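PDB 4Z7R: coenzyme PQQ synthesis protein B from Methylobacterium extorquens, which belongs to the metallo-beta-lactamase superfamily, binds zinc, and may take part in transporting pyrroloquinoline quinone or its precursor to the periplasm. Local coordinates for residues Phe106-Pro112 / Val131-Ile137. Sequence-based numbering, arbitrary orientation.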
loop_
_atom_site.group_PDB
_atom_site.type_symbol
_atom_site.label_atom_id
_atom_site.label_comp_id
_atom_site.label_asym_id
_atom_site.label_seq_id
_atom_site.Cartn_x
_atom_site.Cartn_y
_atom_site.Cartn_z
ATOM N N PHE A 106 7.696 -17.702 2.349
ATOM C CA PHE A 106 6.429 -18.167 1.796
ATOM C C PHE A 106 6.646 -18.529 0.334
ATOM O O PHE A 106 7.721 -18.281 -0.213
ATOM C CB PHE A 106 5.322 -17.114 1.945
ATOM C CG PHE A 106 5.574 -15.838 1.189
ATOM C CD1 PHE A 106 6.282 -14.800 1.771
ATOM C CD2 PHE A 106 5.075 -15.665 -0.094
ATOM C CE1 PHE A 106 6.503 -13.621 1.083
ATOM C CE2 PHE A 106 5.293 -14.490 -0.788
ATOM C CZ PHE A 106 6.006 -13.466 -0.201
ATOM N N THR A 107 5.642 -19.134 -0.291
ATOM C CA THR A 107 5.736 -19.461 -1.708
ATOM C C THR A 107 4.814 -18.559 -2.521
ATOM O O THR A 107 3.622 -18.441 -2.229
ATOM C CB THR A 107 5.388 -20.938 -1.991
ATOM O OG1 THR A 107 6.251 -21.794 -1.231
ATOM C CG2 THR A 107 5.571 -21.248 -3.470
ATOM N N LEU A 108 5.382 -17.909 -3.529
ATOM C CA LEU A 108 4.618 -17.069 -4.438
ATOM C C LEU A 108 4.240 -17.849 -5.695
ATOM O O LEU A 108 5.112 -18.334 -6.419
ATOM C CB LEU A 108 5.415 -15.814 -4.799
ATOM C CG LEU A 108 4.797 -14.846 -5.807
ATOM C CD1 LEU A 108 3.470 -14.311 -5.288
ATOM C CD2 LEU A 108 5.764 -13.709 -6.089
ATOM N N TYR A 109 2.938 -17.966 -5.940
ATOM C CA TYR A 109 2.414 -18.702 -7.089
ATOM C C TYR A 109 1.807 -17.783 -8.141
ATOM O O TYR A 109 1.101 -16.832 -7.809
ATOM C CB TYR A 109 1.345 -19.705 -6.656
ATOM C CG TYR A 109 1.809 -20.798 -5.721
ATOM C CD1 TYR A 109 2.302 -22.000 -6.213
ATOM C CD2 TYR A 109 1.718 -20.641 -4.345
ATOM C CE1 TYR A 109 2.711 -23.012 -5.355
ATOM C CE2 TYR A 109 2.120 -21.643 -3.481
ATOM C CZ TYR A 109 2.616 -22.826 -3.991
ATOM O OH TYR A 109 3.021 -23.818 -3.128
ATOM N N ALA A 110 2.086 -18.080 -9.407
ATOM C CA ALA A 110 1.441 -17.405 -10.530
ATOM C C ALA A 110 1.681 -18.193 -11.813
ATOM O O ALA A 110 2.479 -19.127 -11.832
ATOM C CB ALA A 110 1.948 -15.976 -10.676
ATOM N N THR A 111 0.969 -17.839 -12.877
ATOM C CA THR A 111 1.239 -18.430 -14.182
ATOM C C THR A 111 2.640 -18.006 -14.623
ATOM O O THR A 111 3.165 -17.014 -14.112
ATOM C CB THR A 111 0.197 -18.001 -15.226
ATOM O OG1 THR A 111 0.258 -16.580 -15.410
ATOM C CG2 THR A 111 -1.198 -18.400 -14.773
ATOM N N PRO A 112 3.256 -18.752 -15.558
ATOM C CA PRO A 112 4.605 -18.381 -16.002
ATOM C C PRO A 112 4.694 -16.948 -16.528
ATOM O O PRO A 112 5.665 -16.252 -16.239
ATOM C CB PRO A 112 4.892 -19.390 -17.117
ATOM C CG PRO A 112 4.091 -20.589 -16.735
ATOM C CD PRO A 112 2.820 -20.031 -16.151
ATOM N N VAL A 131 14.551 -16.938 0.495
ATOM C CA VAL A 131 13.475 -16.847 1.472
ATOM C C VAL A 131 12.121 -17.122 0.820
ATOM O O VAL A 131 11.335 -17.940 1.299
ATOM C CB VAL A 131 13.454 -15.455 2.141
ATOM C CG1 VAL A 131 12.252 -15.317 3.039
ATOM C CG2 VAL A 131 14.739 -15.219 2.927
ATOM N N VAL A 132 11.853 -16.425 -0.278
ATOM C CA VAL A 132 10.588 -16.565 -0.981
ATOM C C VAL A 132 10.747 -17.432 -2.223
ATOM O O VAL A 132 11.488 -17.080 -3.140
ATOM C CB VAL A 132 10.017 -15.193 -1.391
ATOM C CG1 VAL A 132 8.735 -15.367 -2.196
ATOM C CG2 VAL A 132 9.775 -14.335 -0.160
ATOM N N LYS A 133 10.063 -18.572 -2.234
ATOM C CA LYS A 133 10.035 -19.449 -3.401
ATOM C C LYS A 133 9.052 -18.940 -4.446
ATOM O O LYS A 133 7.888 -18.684 -4.140
ATOM C CB LYS A 133 9.671 -20.880 -2.990
ATOM C CG LYS A 133 9.534 -21.866 -4.150
ATOM C CD LYS A 133 10.811 -21.984 -4.967
ATOM C CE LYS A 133 10.626 -22.961 -6.120
ATOM N NZ LYS A 133 11.831 -23.056 -6.987
ATOM N N ARG A 134 9.522 -18.793 -5.680
ATOM C CA ARG A 134 8.649 -18.376 -6.765
ATOM C C ARG A 134 8.320 -19.570 -7.651
ATOM O O ARG A 134 9.177 -20.088 -8.366
ATOM C CB ARG A 134 9.296 -17.244 -7.564
ATOM C CG ARG A 134 9.678 -16.067 -6.678
ATOM C CD ARG A 134 10.103 -14.849 -7.462
ATOM N NE ARG A 134 10.756 -13.879 -6.587
ATOM C CZ ARG A 134 10.978 -12.610 -6.906
ATOM N NH1 ARG A 134 10.587 -12.143 -8.083
ATOM N NH2 ARG A 134 11.582 -11.805 -6.040
ATOM N N GLN A 135 7.069 -20.008 -7.583
ATOM C CA GLN A 135 6.653 -21.238 -8.240
ATOM C C GLN A 135 5.597 -20.962 -9.300
ATOM O O GLN A 135 4.506 -20.483 -8.990
ATOM C CB GLN A 135 6.111 -22.230 -7.208
ATOM C CG GLN A 135 5.580 -23.527 -7.802
ATOM C CD GLN A 135 6.660 -24.306 -8.521
ATOM O OE1 GLN A 135 7.643 -24.726 -7.912
ATOM N NE2 GLN A 135 6.484 -24.504 -9.821
ATOM N N THR A 136 5.926 -21.254 -10.554
ATOM C CA THR A 136 4.966 -21.103 -11.638
ATOM C C THR A 136 3.932 -22.221 -11.612
ATOM O O THR A 136 4.233 -23.359 -11.244
ATOM C CB THR A 136 5.651 -21.079 -13.022
ATOM O OG1 THR A 136 6.392 -22.287 -13.218
ATOM C CG2 THR A 136 6.592 -19.887 -13.134
ATOM N N ILE A 137 2.713 -21.891 -12.017
ATOM C CA ILE A 137 1.649 -22.876 -12.126
ATOM C C ILE A 137 1.048 -22.734 -13.520
ATOM O O ILE A 137 0.864 -21.621 -14.010
ATOM C CB ILE A 137 0.567 -22.675 -11.037
ATOM C CG1 ILE A 137 1.190 -22.749 -9.638
ATOM C CG2 ILE A 137 -0.542 -23.707 -11.170
ATOM C CD1 ILE A 137 1.690 -24.133 -9.262
#
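The ring of Phe106 lies over Val132 in a CH-pi contact: Val132 CG1 sits 4.0 Å from the ring centroid and 21° off its normal. Strands 106-110 and 132-136, joined through helix 112-119, form a beta-alpha-beta crossover at one edge of a mixed sheet of the metallo-beta-lactamase fold. The strand axes approach to 4.6 Å at 24°, so the pairing is parallel with a modest twist. Its hydrogen bonds alternate in direction: Leu108 N gives to Lys133 O at 2.7 Å, Gln135 N to Leu108 O at 2.8 Å and, more weakly, Ala110 N to Gln135 O at 3.4 Å. Successive residues of each extended strand point to opposite sides, and register pairs Leu108 with Arg134 and Tyr109 with Gln135, so paired side chains share a face. Leu108 and Ala110 turn to the crossover helix, both touching Leu115, and Arg134 on the same face reaches Ser119 OG and Met127 O with its guanidinium. On the other face Tyr109 meets Ile137, whose CG1 lies 3.7 Å from Tyr109 CD1 at the ring edge, while Phe143 also packs against the tyrosine. Thr111 marks the turn into the helix as its N-cap, its hydroxyl also bonded to Glu176 O. Ile137 N to Ala110 O at 2.8 Å completes the last bridge, Ala110 with Thr136; just past it, Thr111 CA makes a nearly linear CA-H...O contact with Ile137 O, 3.2 Å apart with 174° at the hydrogen.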